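Local atomic coordinates of glucosamine kinase (PDB entry 6HWJ), a protein that catalyses the magnesium-dependent transfer of phosphate from ATP to D-glucosamine, giving D-glucosamine 6-phosphate, and acts more weakly on glucose. Residues M212-A220 with A367-F376. Sequence-based numbering, arbitrary orientation.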
ATOM      1  N   MET A 212      27.859   5.719  11.561  1.00 30.41           N
ATOM      2  CA  MET A 212      26.801   4.802  11.957  1.00 33.86           C
ATOM      3  C   MET A 212      25.614   5.556  12.537  1.00 31.25           C
ATOM      4  O   MET A 212      24.459   5.276  12.196  1.00 28.09           O
ATOM      5  CB  MET A 212      27.345   3.785  12.975  1.00 34.14           C
ATOM      6  CG  MET A 212      26.354   2.704  13.365  1.00 32.27           C
ATOM      7  SD  MET A 212      25.816   1.693  11.983  1.00 36.56           S
ATOM      8  CE  MET A 212      27.277   0.715  11.665  1.00 33.63           C
ATOM      9  N   ASP A 213      25.876   6.540  13.411  1.00 33.38           N
ATOM     10  CA  ASP A 213      24.784   7.317  13.997  1.00 32.75           C
ATOM     11  C   ASP A 213      23.931   7.961  12.914  1.00 34.47           C
ATOM     12  O   ASP A 213      22.695   7.927  12.971  1.00 33.45           O
ATOM     13  CB  ASP A 213      25.342   8.387  14.934  1.00 40.08           C
ATOM     14  CG  ASP A 213      24.266   9.262  15.513  1.00 37.07           C
ATOM     15  OD1 ASP A 213      23.528   8.772  16.390  1.00 37.28           O
ATOM     16  OD2 ASP A 213      24.134  10.427  15.070  1.00 37.99           O
ATOM     17  N   GLN A 214      24.576   8.573  11.920  1.00 33.35           N
ATOM     18  CA  GLN A 214      23.839   9.244  10.866  1.00 29.50           C
ATOM     19  C   GLN A 214      23.056   8.244  10.030  1.00 28.11           C
ATOM     20  O   GLN A 214      21.919   8.515   9.630  1.00 25.08           O
ATOM     21  CB  GLN A 214      24.793  10.034   9.976  1.00 31.23           C
ATOM     22  CG  GLN A 214      25.360  11.253  10.664  1.00 32.85           C
ATOM     23  CD  GLN A 214      26.543  11.827   9.921  1.00 42.42           C
ATOM     24  OE1 GLN A 214      27.300  11.104   9.261  1.00 39.32           O
ATOM     25  NE2 GLN A 214      26.717  13.141  10.031  1.00 46.91           N
ATOM     26  N   ALA A 215      23.662   7.091   9.754  1.00 25.13           N
ATOM     27  CA  ALA A 215      22.976   6.091   8.935  1.00 28.72           C
ATOM     28  C   ALA A 215      21.866   5.383   9.702  1.00 27.94           C
ATOM     29  O   ALA A 215      20.967   4.815   9.072  1.00 25.38           O
ATOM     30  CB  ALA A 215      23.971   5.074   8.403  1.00 27.85           C
ATOM     31  N   LEU A 216      21.899   5.417  11.027  1.00 27.33           N
ATOM     32  CA  LEU A 216      20.850   4.799  11.828  1.00 29.34           C
ATOM     33  C   LEU A 216      19.644   5.713  12.038  1.00 27.58           C
ATOM     34  O   LEU A 216      18.542   5.224  12.308  1.00 28.58           O
ATOM     35  CB  LEU A 216      21.396   4.380  13.190  1.00 28.10           C
ATOM     36  CG  LEU A 216      22.309   3.158  13.197  1.00 30.74           C
ATOM     37  CD1 LEU A 216      22.963   2.959  14.541  1.00 33.70           C
ATOM     38  CD2 LEU A 216      21.517   1.881  12.793  1.00 32.36           C
ATOM     39  N   LEU A 217      19.809   7.015  11.909  1.00 27.10           N
ATOM     40  CA  LEU A 217      18.699   7.917  12.216  1.00 26.87           C
ATOM     41  C   LEU A 217      17.453   7.607  11.401  1.00 25.00           C
ATOM     42  O   LEU A 217      16.350   7.584  11.983  1.00 26.92           O
ATOM     43  CB  LEU A 217      19.144   9.375  12.026  1.00 28.18           C
ATOM     44  CG  LEU A 217      18.039  10.424  12.191  1.00 28.95           C
ATOM     45  CD1 LEU A 217      17.440  10.395  13.583  1.00 29.52           C
ATOM     46  CD2 LEU A 217      18.601  11.826  11.865  1.00 33.25           C
ATOM     47  N   PRO A 218      17.527   7.363  10.087  1.00 27.35           N
ATOM     48  CA  PRO A 218      16.285   7.057   9.350  1.00 28.18           C
ATOM     49  C   PRO A 218      15.538   5.851   9.906  1.00 28.97           C
ATOM     50  O   PRO A 218      14.300   5.822   9.877  1.00 27.48           O
ATOM     51  CB  PRO A 218      16.773   6.806   7.910  1.00 25.65           C
ATOM     52  CG  PRO A 218      18.072   7.601   7.837  1.00 28.90           C
ATOM     53  CD  PRO A 218      18.693   7.430   9.195  1.00 27.60           C
ATOM     54  N   ALA A 219      16.247   4.843  10.396  1.00 29.94           N
ATOM     55  CA  ALA A 219      15.565   3.688  10.962  1.00 29.37           C
ATOM     56  C   ALA A 219      14.746   4.098  12.181  1.00 28.71           C
ATOM     57  O   ALA A 219      13.622   3.612  12.379  1.00 26.88           O
ATOM     58  CB  ALA A 219      16.570   2.598  11.324  1.00 30.10           C
ATOM     59  N   ALA A 220      15.289   5.003  13.000  1.00 26.71           N
ATOM     60  CA  ALA A 220      14.547   5.514  14.147  1.00 24.32           C
ATOM     61  C   ALA A 220      13.393   6.392  13.715  1.00 26.42           C
ATOM     62  O   ALA A 220      12.313   6.352  14.319  1.00 28.82           O
ATOM     63  CB  ALA A 220      15.475   6.292  15.095  1.00 28.64           C
ATOM     64  N   ALA A 367      26.569  -4.682  10.688  1.00 36.31           N
ATOM     65  CA  ALA A 367      26.359  -4.006  11.961  1.00 36.08           C
ATOM     66  C   ALA A 367      25.165  -3.069  11.875  1.00 33.44           C
ATOM     67  O   ALA A 367      24.362  -2.975  12.814  1.00 32.56           O
ATOM     68  CB  ALA A 367      27.610  -3.226  12.357  1.00 39.07           C
ATOM     69  N   TRP A 368      25.009  -2.394  10.735  1.00 29.42           N
ATOM     70  CA  TRP A 368      23.889  -1.477  10.565  1.00 29.47           C
ATOM     71  C   TRP A 368      22.564  -2.234  10.496  1.00 32.34           C
ATOM     72  O   TRP A 368      21.544  -1.773  11.031  1.00 32.19           O
ATOM     73  CB  TRP A 368      24.098  -0.624   9.293  1.00 26.59           C
ATOM     74  CG  TRP A 368      22.902   0.215   8.946  1.00 25.97           C
ATOM     75  CD1 TRP A 368      22.666   1.507   9.318  1.00 27.52           C
ATOM     76  CD2 TRP A 368      21.772  -0.200   8.180  1.00 25.44           C
ATOM     77  NE1 TRP A 368      21.443   1.927   8.814  1.00 29.41           N
ATOM     78  CE2 TRP A 368      20.877   0.894   8.120  1.00 27.08           C
ATOM     79  CE3 TRP A 368      21.431  -1.391   7.515  1.00 26.68           C
ATOM     80  CZ2 TRP A 368      19.661   0.836   7.428  1.00 25.50           C
ATOM     81  CZ3 TRP A 368      20.226  -1.446   6.827  1.00 25.01           C
ATOM     82  CH2 TRP A 368      19.360  -0.341   6.779  1.00 25.70           C
ATOM     83  N   ILE A 369      22.545  -3.390   9.828  1.00 32.12           N
ATOM     84  CA  ILE A 369      21.320  -4.184   9.772  1.00 30.08           C
ATOM     85  C   ILE A 369      20.801  -4.468  11.177  1.00 28.57           C
ATOM     86  O   ILE A 369      19.620  -4.244  11.485  1.00 27.85           O
ATOM     87  CB  ILE A 369      21.562  -5.489   8.991  1.00 31.76           C
ATOM     88  CG1 ILE A 369      21.803  -5.176   7.510  1.00 32.25           C
ATOM     89  CG2 ILE A 369      20.363  -6.443   9.169  1.00 30.87           C
ATOM     90  CD1 ILE A 369      22.112  -6.409   6.669  1.00 33.10           C
ATOM     91  N   ALA A 370      21.675  -4.989  12.048  1.00 30.35           N
ATOM     92  CA  ALA A 370      21.262  -5.318  13.403  1.00 33.16           C
ATOM     93  C   ALA A 370      20.887  -4.061  14.182  1.00 34.86           C
ATOM     94  O   ALA A 370      19.842  -4.013  14.849  1.00 32.46           O
ATOM     95  CB  ALA A 370      22.386  -6.079  14.119  1.00 32.97           C
ATOM     96  N   ALA A 371      21.725  -3.021  14.101  1.00 34.27           N
ATOM     97  CA  ALA A 371      21.457  -1.800  14.855  1.00 31.15           C
ATOM     98  C   ALA A 371      20.231  -1.067  14.327  1.00 29.72           C
ATOM     99  O   ALA A 371      19.501  -0.432  15.112  1.00 29.83           O
ATOM    100  CB  ALA A 371      22.691  -0.905  14.818  1.00 33.26           C
ATOM    101  N   ALA A 372      19.968  -1.155  13.022  1.00 27.84           N
ATOM    102  CA  ALA A 372      18.809  -0.465  12.455  1.00 30.35           C
ATOM    103  C   ALA A 372      17.506  -1.093  12.936  1.00 33.39           C
ATOM    104  O   ALA A 372      16.532  -0.384  13.234  1.00 28.99           O
ATOM    105  CB  ALA A 372      18.877  -0.483  10.924  1.00 29.52           C
ATOM    106  N   GLN A 373      17.474  -2.429  13.050  1.00 33.67           N
ATOM    107  CA  GLN A 373      16.284  -3.083  13.574  1.00 33.09           C
ATOM    108  C   GLN A 373      16.039  -2.696  15.022  1.00 31.95           C
ATOM    109  O   GLN A 373      14.898  -2.438  15.404  1.00 30.71           O
ATOM    110  CB  GLN A 373      16.408  -4.605  13.383  1.00 38.70           C
ATOM    111  CG  GLN A 373      16.383  -4.972  11.864  1.00 51.93           C
ATOM    112  CD  GLN A 373      16.554  -6.461  11.558  1.00 58.30           C
ATOM    113  OE1 GLN A 373      15.675  -7.270  11.831  1.00 59.38           O
ATOM    114  NE2 GLN A 373      17.684  -6.814  10.959  1.00 61.16           N
ATOM    115  N   ARG A 374      17.105  -2.610  15.837  1.00 32.60           N
ATOM    116  CA  ARG A 374      16.959  -2.151  17.209  1.00 36.46           C
ATOM    117  C   ARG A 374      16.539  -0.681  17.270  1.00 34.76           C
ATOM    118  O   ARG A 374      15.668  -0.315  18.076  1.00 30.06           O
ATOM    119  CB  ARG A 374      18.267  -2.371  17.965  1.00 47.78           C
ATOM    120  CG  ARG A 374      18.261  -1.875  19.417  1.00 63.18           C
ATOM    121  CD  ARG A 374      17.063  -2.417  20.193  1.00 77.88           C
ATOM    122  NE  ARG A 374      16.960  -3.871  20.094  1.00 89.05           N
ATOM    123  CZ  ARG A 374      15.869  -4.571  20.390  1.00 96.38           C
ATOM    124  NH1 ARG A 374      15.876  -5.889  20.264  1.00 99.54           N
ATOM    125  NH2 ARG A 374      14.771  -3.954  20.808  1.00 98.63           N
ATOM    126  N   SER A 375      17.141   0.173  16.426  1.00 33.46           N
ATOM    127  CA  SER A 375      16.761   1.584  16.405  1.00 36.11           C
ATOM    128  C   SER A 375      15.293   1.760  16.039  1.00 32.39           C
ATOM    129  O   SER A 375      14.595   2.585  16.638  1.00 32.96           O
ATOM    130  CB  SER A 375      17.640   2.368  15.418  1.00 37.03           C
ATOM    131  OG  SER A 375      19.017   2.264  15.751  1.00 41.35           O
ATOM    132  N   PHE A 376      14.818   1.016  15.040  1.00 28.06           N
ATOM    133  CA  PHE A 376      13.423   1.102  14.636  1.00 30.26           C
ATOM    134  C   PHE A 376      12.495   0.705  15.771  1.00 27.74           C
ATOM    135  O   PHE A 376      11.575   1.447  16.121  1.00 29.22           O
ATOM    136  CB  PHE A 376      13.169   0.209  13.413  1.00 28.36           C
ATOM    137  CG  PHE A 376      11.740   0.203  12.959  1.00 27.22           C
ATOM    138  CD1 PHE A 376      10.808  -0.617  13.570  1.00 27.49           C
ATOM    139  CD2 PHE A 376      11.325   1.034  11.928  1.00 26.99           C
ATOM    140  CE1 PHE A 376       9.493  -0.602  13.170  1.00 28.87           C
ATOM    141  CE2 PHE A 376      10.021   1.023  11.504  1.00 27.69           C
ATOM    142  CZ  PHE A 376       9.094   0.220  12.139  1.00 28.47           C
TER
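The indole nitrogen NE1 of W368 donates to the carbonyl O of A215 at 2.9 Å, reaching it from above the carbonyl plane while the oxygen itself lies close to the plane of the indole. That oxygen lies in the turn just before the kink at P218, which has no N-H, and A219. A219 N, the regular i+4 donor to A215 O, is too far off and makes a weak bond to L216 O instead; W368 supplies a donor from the other helix. Its chi1 of 172° carries the indole away from its backbone N, the NE1 edge meeting A215 O. One face rests on its own helix neighbour A372, whose CB lies over the centre, 3.7 Å above the ring plane; M212 SD lies at the edge, 5.2 Å from the centroid of the five-membered ring, a Met-aromatic contact.

L216 CD2 enters the hole formed by W368, A371, A372 and S375, coming within 3.4 Å of A372 N. S375 keeps its hydroxyl bonded to A371 O in its own helix. Further along, small residues let the backbones close in: A219 CB meets A372 CB at 3.9 Å, and A219 O receives a CA-H...O contact from F376 CA. V202 and L205 of helix 194-207 pack on W368, and L205 also touches A215. The segment axes come within 7.8 Å and cross at -42°, a close, alanine-rich helix crossing with L216 as its knob, in the helical C-terminal part of the kinase.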